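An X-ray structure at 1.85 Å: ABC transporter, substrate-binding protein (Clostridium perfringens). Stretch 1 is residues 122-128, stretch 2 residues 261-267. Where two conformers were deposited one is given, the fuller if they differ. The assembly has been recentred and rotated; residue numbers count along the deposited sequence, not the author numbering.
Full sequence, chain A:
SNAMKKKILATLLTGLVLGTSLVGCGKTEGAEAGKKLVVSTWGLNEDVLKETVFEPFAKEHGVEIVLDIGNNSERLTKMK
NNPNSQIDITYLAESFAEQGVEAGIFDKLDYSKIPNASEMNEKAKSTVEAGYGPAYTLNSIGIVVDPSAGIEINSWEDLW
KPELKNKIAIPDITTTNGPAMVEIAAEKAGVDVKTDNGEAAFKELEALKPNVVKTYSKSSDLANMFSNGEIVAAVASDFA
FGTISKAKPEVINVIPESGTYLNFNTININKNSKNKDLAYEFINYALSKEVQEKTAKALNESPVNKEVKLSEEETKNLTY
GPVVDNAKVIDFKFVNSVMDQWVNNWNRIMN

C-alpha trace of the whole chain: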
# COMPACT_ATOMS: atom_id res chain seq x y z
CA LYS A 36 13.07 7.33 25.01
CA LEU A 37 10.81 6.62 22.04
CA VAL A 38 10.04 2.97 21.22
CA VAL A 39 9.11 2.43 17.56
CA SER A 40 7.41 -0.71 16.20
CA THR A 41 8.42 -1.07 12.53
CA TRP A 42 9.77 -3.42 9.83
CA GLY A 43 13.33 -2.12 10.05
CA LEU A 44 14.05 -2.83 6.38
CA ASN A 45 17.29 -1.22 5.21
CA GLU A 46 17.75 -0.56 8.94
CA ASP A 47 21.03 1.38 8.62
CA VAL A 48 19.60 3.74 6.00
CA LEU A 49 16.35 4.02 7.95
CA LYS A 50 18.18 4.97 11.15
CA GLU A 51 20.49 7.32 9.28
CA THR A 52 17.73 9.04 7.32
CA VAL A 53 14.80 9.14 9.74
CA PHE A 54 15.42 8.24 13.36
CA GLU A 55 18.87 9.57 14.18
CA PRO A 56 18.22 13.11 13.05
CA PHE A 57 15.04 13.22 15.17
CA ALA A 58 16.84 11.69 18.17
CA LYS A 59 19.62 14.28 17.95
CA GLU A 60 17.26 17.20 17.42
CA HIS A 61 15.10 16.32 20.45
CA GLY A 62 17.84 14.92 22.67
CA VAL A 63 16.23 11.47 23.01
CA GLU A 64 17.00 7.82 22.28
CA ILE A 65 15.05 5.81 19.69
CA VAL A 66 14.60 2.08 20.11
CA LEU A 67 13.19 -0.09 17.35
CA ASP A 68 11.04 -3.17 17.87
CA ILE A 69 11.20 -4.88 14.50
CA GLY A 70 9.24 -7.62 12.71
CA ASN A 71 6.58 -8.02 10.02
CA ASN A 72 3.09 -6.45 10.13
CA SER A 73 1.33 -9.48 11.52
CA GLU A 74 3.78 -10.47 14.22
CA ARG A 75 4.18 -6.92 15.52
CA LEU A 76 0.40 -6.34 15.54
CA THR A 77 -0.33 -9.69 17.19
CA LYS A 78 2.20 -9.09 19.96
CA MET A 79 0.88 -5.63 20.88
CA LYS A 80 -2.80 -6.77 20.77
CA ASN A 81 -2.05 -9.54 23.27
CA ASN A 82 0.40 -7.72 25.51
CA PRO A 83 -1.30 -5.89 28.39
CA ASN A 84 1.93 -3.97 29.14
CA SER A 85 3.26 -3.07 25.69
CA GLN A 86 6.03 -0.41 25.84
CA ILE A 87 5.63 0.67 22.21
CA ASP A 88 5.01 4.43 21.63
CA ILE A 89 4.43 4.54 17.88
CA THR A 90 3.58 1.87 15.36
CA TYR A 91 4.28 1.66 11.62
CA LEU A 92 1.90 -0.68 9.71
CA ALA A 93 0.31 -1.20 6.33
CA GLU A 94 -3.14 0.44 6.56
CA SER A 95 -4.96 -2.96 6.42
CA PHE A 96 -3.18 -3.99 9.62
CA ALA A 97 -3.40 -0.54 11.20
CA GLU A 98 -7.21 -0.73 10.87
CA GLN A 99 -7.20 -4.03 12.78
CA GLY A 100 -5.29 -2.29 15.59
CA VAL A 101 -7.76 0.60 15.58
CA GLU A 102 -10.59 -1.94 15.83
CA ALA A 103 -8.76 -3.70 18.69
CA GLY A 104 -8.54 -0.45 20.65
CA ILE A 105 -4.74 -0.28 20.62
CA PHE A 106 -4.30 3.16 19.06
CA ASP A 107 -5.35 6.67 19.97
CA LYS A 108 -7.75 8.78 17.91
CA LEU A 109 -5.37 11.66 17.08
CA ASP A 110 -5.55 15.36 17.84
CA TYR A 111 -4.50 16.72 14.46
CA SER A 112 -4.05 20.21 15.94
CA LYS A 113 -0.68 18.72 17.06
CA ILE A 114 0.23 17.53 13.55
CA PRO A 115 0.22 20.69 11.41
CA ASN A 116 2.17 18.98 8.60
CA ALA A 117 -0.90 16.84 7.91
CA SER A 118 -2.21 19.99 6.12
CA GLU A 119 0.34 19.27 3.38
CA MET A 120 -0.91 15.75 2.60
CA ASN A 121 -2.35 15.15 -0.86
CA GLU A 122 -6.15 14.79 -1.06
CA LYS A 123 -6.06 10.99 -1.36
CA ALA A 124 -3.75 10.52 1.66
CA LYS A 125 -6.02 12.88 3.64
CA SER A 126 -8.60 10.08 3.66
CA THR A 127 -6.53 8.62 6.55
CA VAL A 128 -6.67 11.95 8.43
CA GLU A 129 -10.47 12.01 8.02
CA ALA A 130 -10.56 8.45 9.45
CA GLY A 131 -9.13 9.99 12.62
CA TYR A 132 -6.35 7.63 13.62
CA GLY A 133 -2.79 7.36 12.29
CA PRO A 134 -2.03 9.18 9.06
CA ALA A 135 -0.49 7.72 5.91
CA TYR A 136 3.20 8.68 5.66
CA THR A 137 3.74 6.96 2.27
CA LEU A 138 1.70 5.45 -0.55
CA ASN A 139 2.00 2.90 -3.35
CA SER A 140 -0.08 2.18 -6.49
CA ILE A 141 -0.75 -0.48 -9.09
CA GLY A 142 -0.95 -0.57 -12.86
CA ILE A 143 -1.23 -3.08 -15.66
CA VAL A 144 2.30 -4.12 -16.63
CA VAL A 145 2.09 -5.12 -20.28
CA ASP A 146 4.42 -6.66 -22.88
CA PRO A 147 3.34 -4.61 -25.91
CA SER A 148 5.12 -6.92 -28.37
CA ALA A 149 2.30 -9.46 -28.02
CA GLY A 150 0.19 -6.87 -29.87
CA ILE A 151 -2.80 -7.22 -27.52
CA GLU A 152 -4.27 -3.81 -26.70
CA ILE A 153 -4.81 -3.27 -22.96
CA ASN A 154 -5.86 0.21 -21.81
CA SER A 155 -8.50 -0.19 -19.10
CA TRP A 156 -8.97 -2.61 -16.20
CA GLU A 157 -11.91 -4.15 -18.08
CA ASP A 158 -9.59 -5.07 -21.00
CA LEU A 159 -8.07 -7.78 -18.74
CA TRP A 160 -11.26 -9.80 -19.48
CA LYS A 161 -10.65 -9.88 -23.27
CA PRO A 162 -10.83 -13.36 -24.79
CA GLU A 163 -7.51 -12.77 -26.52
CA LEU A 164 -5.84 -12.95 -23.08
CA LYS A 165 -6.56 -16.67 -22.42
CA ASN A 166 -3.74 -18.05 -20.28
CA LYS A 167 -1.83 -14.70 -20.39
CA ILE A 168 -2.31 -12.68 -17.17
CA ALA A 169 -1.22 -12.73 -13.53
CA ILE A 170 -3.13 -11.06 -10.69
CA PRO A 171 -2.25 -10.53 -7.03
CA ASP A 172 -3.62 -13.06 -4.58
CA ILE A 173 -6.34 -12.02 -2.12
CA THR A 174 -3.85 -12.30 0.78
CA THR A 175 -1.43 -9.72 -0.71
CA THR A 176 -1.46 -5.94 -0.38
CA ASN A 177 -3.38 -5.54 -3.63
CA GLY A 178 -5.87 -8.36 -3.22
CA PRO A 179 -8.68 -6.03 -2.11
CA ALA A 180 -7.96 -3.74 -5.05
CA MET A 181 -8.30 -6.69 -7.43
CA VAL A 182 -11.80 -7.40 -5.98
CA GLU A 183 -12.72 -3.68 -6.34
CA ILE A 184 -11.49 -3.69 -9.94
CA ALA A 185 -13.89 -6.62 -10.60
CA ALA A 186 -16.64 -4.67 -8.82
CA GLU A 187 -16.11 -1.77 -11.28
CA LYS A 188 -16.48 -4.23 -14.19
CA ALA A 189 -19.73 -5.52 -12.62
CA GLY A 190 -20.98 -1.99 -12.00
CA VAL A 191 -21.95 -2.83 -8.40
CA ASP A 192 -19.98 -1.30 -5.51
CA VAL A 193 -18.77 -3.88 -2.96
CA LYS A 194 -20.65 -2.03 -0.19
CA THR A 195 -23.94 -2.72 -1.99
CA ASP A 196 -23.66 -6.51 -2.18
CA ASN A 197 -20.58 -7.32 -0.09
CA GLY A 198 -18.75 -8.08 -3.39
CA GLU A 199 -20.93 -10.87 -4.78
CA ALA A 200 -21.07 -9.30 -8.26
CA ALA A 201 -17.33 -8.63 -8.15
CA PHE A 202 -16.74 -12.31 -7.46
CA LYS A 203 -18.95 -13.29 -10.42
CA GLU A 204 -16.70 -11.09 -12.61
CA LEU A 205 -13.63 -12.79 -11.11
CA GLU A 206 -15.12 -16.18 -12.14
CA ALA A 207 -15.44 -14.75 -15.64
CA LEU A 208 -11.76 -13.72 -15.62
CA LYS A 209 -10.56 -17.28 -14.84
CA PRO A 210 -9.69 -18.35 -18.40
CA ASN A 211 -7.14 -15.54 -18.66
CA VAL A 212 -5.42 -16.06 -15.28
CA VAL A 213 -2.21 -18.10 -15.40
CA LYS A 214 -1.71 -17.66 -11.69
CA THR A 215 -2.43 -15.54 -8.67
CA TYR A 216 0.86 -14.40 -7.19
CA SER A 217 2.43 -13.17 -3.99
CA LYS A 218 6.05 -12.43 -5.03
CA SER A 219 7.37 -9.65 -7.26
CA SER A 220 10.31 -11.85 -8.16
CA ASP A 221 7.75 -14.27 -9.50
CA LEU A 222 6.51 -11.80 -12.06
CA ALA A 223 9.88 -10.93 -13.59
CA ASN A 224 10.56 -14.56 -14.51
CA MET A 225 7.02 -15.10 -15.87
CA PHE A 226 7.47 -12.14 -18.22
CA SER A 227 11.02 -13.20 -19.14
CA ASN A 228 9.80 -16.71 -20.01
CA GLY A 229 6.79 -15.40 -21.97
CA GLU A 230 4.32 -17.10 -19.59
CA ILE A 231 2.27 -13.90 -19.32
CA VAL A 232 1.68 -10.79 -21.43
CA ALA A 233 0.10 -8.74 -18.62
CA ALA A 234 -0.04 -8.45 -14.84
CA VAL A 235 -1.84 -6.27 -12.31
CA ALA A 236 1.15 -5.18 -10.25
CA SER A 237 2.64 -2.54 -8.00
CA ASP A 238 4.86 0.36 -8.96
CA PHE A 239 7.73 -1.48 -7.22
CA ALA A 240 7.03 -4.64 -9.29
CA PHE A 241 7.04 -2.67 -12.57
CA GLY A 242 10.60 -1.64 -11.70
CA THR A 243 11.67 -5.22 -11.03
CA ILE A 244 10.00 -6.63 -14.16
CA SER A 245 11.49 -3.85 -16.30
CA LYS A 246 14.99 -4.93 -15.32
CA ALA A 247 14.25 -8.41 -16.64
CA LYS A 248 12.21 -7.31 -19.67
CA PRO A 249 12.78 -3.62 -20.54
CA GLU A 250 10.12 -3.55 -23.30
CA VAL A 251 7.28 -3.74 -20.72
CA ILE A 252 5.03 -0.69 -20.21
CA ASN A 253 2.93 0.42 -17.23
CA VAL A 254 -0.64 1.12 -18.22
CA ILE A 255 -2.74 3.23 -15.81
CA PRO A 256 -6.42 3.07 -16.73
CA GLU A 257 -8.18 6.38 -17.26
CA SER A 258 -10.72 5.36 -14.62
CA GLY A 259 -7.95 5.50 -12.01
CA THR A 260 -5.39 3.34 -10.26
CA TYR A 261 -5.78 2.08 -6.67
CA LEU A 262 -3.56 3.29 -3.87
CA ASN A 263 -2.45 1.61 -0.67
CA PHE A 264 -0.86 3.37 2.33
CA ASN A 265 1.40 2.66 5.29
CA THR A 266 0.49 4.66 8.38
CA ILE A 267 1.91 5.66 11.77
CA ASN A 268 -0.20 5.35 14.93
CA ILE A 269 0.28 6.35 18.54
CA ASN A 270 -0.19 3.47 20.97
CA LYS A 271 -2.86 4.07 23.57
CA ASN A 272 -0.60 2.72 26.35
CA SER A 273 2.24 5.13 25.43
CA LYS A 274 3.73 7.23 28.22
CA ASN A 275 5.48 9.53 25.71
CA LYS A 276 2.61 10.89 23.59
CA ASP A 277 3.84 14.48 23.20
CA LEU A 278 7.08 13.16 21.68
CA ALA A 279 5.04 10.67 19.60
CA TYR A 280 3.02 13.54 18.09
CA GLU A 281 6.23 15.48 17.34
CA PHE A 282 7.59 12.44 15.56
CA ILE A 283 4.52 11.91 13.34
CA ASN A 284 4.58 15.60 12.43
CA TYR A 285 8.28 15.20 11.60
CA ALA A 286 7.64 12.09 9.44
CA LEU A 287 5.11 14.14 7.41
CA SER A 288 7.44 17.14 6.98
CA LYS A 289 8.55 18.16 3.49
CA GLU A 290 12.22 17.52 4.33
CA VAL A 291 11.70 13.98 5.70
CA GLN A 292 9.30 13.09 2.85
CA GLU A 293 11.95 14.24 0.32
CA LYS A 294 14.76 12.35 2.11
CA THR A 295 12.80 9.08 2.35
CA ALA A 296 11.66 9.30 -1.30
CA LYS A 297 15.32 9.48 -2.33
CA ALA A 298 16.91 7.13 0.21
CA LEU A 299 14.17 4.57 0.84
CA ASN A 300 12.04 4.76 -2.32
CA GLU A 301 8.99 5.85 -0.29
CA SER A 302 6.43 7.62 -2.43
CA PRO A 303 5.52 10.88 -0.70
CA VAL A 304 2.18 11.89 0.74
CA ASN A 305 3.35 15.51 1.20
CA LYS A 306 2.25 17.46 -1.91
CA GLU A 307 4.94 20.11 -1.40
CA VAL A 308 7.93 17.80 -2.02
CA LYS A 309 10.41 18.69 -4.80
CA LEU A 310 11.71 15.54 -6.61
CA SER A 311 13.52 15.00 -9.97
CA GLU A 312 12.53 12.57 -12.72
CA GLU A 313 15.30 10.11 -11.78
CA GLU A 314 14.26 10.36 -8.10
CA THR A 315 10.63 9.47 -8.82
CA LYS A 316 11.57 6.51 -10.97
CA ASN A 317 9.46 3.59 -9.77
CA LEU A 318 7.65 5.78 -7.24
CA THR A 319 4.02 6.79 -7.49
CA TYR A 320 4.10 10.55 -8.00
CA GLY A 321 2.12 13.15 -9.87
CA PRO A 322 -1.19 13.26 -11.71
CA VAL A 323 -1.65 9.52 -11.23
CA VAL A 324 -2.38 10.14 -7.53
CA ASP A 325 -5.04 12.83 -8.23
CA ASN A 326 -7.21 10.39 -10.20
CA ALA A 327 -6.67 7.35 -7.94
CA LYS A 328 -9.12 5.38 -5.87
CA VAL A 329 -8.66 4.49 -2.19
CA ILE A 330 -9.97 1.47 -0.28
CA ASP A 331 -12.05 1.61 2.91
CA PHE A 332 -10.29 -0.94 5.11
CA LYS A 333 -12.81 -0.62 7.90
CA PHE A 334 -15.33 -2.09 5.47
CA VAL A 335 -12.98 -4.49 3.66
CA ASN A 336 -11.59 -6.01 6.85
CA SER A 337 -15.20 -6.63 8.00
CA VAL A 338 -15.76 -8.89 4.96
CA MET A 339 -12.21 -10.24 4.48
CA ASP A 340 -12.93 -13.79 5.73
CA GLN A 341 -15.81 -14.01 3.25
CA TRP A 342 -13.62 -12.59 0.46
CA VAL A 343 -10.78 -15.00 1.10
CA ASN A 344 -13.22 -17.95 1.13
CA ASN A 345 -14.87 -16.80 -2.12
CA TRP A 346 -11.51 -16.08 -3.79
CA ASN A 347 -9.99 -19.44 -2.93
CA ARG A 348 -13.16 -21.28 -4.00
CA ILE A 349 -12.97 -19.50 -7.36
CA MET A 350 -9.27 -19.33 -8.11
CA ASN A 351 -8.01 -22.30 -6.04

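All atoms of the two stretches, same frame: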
# COMPACT_ATOMS: atom_id res chain seq x y z
N GLU A 122 -4.75 15.08 -1.34
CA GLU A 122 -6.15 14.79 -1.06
C GLU A 122 -6.45 13.31 -0.83
O GLU A 122 -7.27 12.99 0.03
CB GLU A 122 -7.03 15.31 -2.18
CG GLU A 122 -8.51 15.14 -1.87
CD GLU A 122 -9.40 15.46 -3.03
OE1 GLU A 122 -8.96 16.21 -3.93
OE2 GLU A 122 -10.56 14.98 -3.04
N LYS A 123 -5.82 12.41 -1.58
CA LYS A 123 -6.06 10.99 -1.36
C LYS A 123 -5.56 10.50 0.01
O LYS A 123 -6.27 9.77 0.72
CB LYS A 123 -5.44 10.14 -2.47
CG LYS A 123 -5.90 10.49 -3.85
CD LYS A 123 -7.37 10.38 -4.04
CE LYS A 123 -7.74 10.88 -5.42
NZ LYS A 123 -9.19 10.87 -5.61
N ALA A 124 -4.34 10.90 0.37
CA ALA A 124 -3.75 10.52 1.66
C ALA A 124 -4.57 11.12 2.81
O ALA A 124 -4.63 10.54 3.90
CB ALA A 124 -2.24 10.96 1.71
N LYS A 125 -5.20 12.27 2.59
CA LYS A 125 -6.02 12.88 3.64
C LYS A 125 -7.22 12.02 4.05
O LYS A 125 -7.82 12.23 5.09
CB LYS A 125 -6.41 14.32 3.30
CG LYS A 125 -5.27 15.29 3.55
CD LYS A 125 -5.59 16.70 3.09
CE LYS A 125 -4.51 17.68 3.52
NZ LYS A 125 -4.72 19.06 2.99
N SER A 126 -7.56 11.02 3.24
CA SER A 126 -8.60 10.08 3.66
C SER A 126 -8.22 9.42 5.02
O SER A 126 -9.10 9.10 5.82
CB SER A 126 -8.82 9.02 2.58
OG SER A 126 -7.66 8.23 2.40
N THR A 127 -6.93 9.20 5.28
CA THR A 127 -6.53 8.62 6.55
C THR A 127 -6.69 9.62 7.70
O THR A 127 -6.94 9.24 8.82
CB THR A 127 -5.08 8.05 6.50
OG1 THR A 127 -4.16 9.10 6.25
CG2 THR A 127 -4.97 7.01 5.39
N VAL A 128 -6.48 10.91 7.42
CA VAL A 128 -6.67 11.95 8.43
C VAL A 128 -8.17 12.01 8.82
O VAL A 128 -8.54 12.08 10.00
CB VAL A 128 -6.20 13.31 7.92
CG1 VAL A 128 -6.49 14.41 8.95
CG2 VAL A 128 -4.70 13.27 7.58
N TYR A 261 -5.44 2.27 -8.08
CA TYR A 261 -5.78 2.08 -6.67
C TYR A 261 -4.52 2.28 -5.84
O TYR A 261 -3.44 1.79 -6.19
CB TYR A 261 -6.33 0.67 -6.41
CG TYR A 261 -7.74 0.49 -6.89
CD1 TYR A 261 -8.02 0.28 -8.24
CD2 TYR A 261 -8.81 0.53 -6.00
CE1 TYR A 261 -9.32 0.13 -8.68
CE2 TYR A 261 -10.12 0.38 -6.44
CZ TYR A 261 -10.36 0.18 -7.77
OH TYR A 261 -11.64 0.03 -8.23
N LEU A 262 -4.66 3.05 -4.77
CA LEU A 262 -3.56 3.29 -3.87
C LEU A 262 -3.65 2.44 -2.63
O LEU A 262 -4.74 1.96 -2.26
CB LEU A 262 -3.59 4.75 -3.38
CG LEU A 262 -3.65 5.85 -4.43
CD1 LEU A 262 -3.68 7.23 -3.76
CD2 LEU A 262 -2.50 5.70 -5.40
N ASN A 263 -2.51 2.22 -2.00
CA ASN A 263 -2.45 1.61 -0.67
C ASN A 263 -1.48 2.49 0.13
O ASN A 263 -0.62 3.16 -0.45
CB ASN A 263 -2.11 0.13 -0.65
CG ASN A 263 -0.74 -0.17 -1.17
OD1 ASN A 263 0.25 -0.10 -0.43
ND2 ASN A 263 -0.68 -0.59 -2.43
N PHE A 264 -1.67 2.53 1.45
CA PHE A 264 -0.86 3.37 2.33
C PHE A 264 -0.24 2.59 3.48
O PHE A 264 -0.75 1.54 3.87
CB PHE A 264 -1.78 4.41 3.02
CG PHE A 264 -2.58 5.28 2.06
CD1 PHE A 264 -1.96 6.26 1.31
CD2 PHE A 264 -3.94 5.13 1.93
CE1 PHE A 264 -2.68 7.06 0.42
CE2 PHE A 264 -4.66 5.93 1.05
CZ PHE A 264 -4.02 6.88 0.29
N ASN A 265 0.84 3.13 4.04
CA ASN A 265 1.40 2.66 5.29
C ASN A 265 1.16 3.86 6.20
O ASN A 265 1.30 5.00 5.78
CB ASN A 265 2.89 2.31 5.21
CG ASN A 265 3.16 1.12 4.31
OD1 ASN A 265 2.27 0.28 4.09
ND2 ASN A 265 4.37 1.02 3.81
N THR A 266 0.81 3.60 7.45
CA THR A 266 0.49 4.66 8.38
C THR A 266 1.28 4.57 9.68
O THR A 266 1.89 3.55 9.96
CB THR A 266 -1.01 4.59 8.77
OG1 THR A 266 -1.27 3.42 9.55
CG2 THR A 266 -1.92 4.61 7.53
N ILE A 267 1.25 5.65 10.46
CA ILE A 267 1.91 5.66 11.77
C ILE A 267 0.85 6.02 12.81
O ILE A 267 0.16 7.04 12.68
CB ILE A 267 3.03 6.73 11.90
CG1 ILE A 267 4.02 6.64 10.75
CG2 ILE A 267 3.74 6.59 13.27
CD1 ILE A 267 5.03 7.79 10.72

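Packing of stretch 122-128, which runs into a helix, against stretch 261-267, which is largely β-strand, with F264 at the centre. The two stretches lie far apart in sequence and bury 223 Å² between them, both sides summed; no hydrogen bond crosses, so the contact rests on van der Waals packing. Along the strand, L262, F264 and T266 point their CA-to-CB bonds toward the other stretch, whereas the alternate residues N263 and N265 are out of its reach, as expected of an extended chain.

F264 (chi1 -56°, m) covers the most surface and touches four residues. Its CZ lies 3.7 Å from the carbonyl O of K123, its CE1 is 3.8 Å from CA of A124 and 4.1 Å from CB of A124, its CE2 is 4.0 Å from OG of S126, and its CD2 is 4.1 Å from CG2 of T127. All four approach the ring obliquely. The CA-to-CB bond of A124 is directed sideways, and its CA comes nearer the ring than its CB does.

T127, second in covered area, is in the p rotamer (chi1 62°). Its CG2 meets the ring and also lies 4.4 Å from CG2 of T266, while its hydroxyl turns back to its own stretch: OG1 donates to O of A124 at 2.8 Å, the same carbonyl that accepts from N of T127 at 3.0 Å. S126 repeats the pattern, with OG donating to O of K123 at 2.7 Å and N of S126 reaching that oxygen at 3.1 Å. Polar groups bordering the ring are thus satisfied without a partner on the strand.

K123 extends the packing to L262, its CB lying 3.6 Å from CD1 of L262. Although its CA-to-CB bond points toward the strand, the chain's end leads away, and NZ is hydrogen-bonded elsewhere in the structure; the aliphatic base makes the contact.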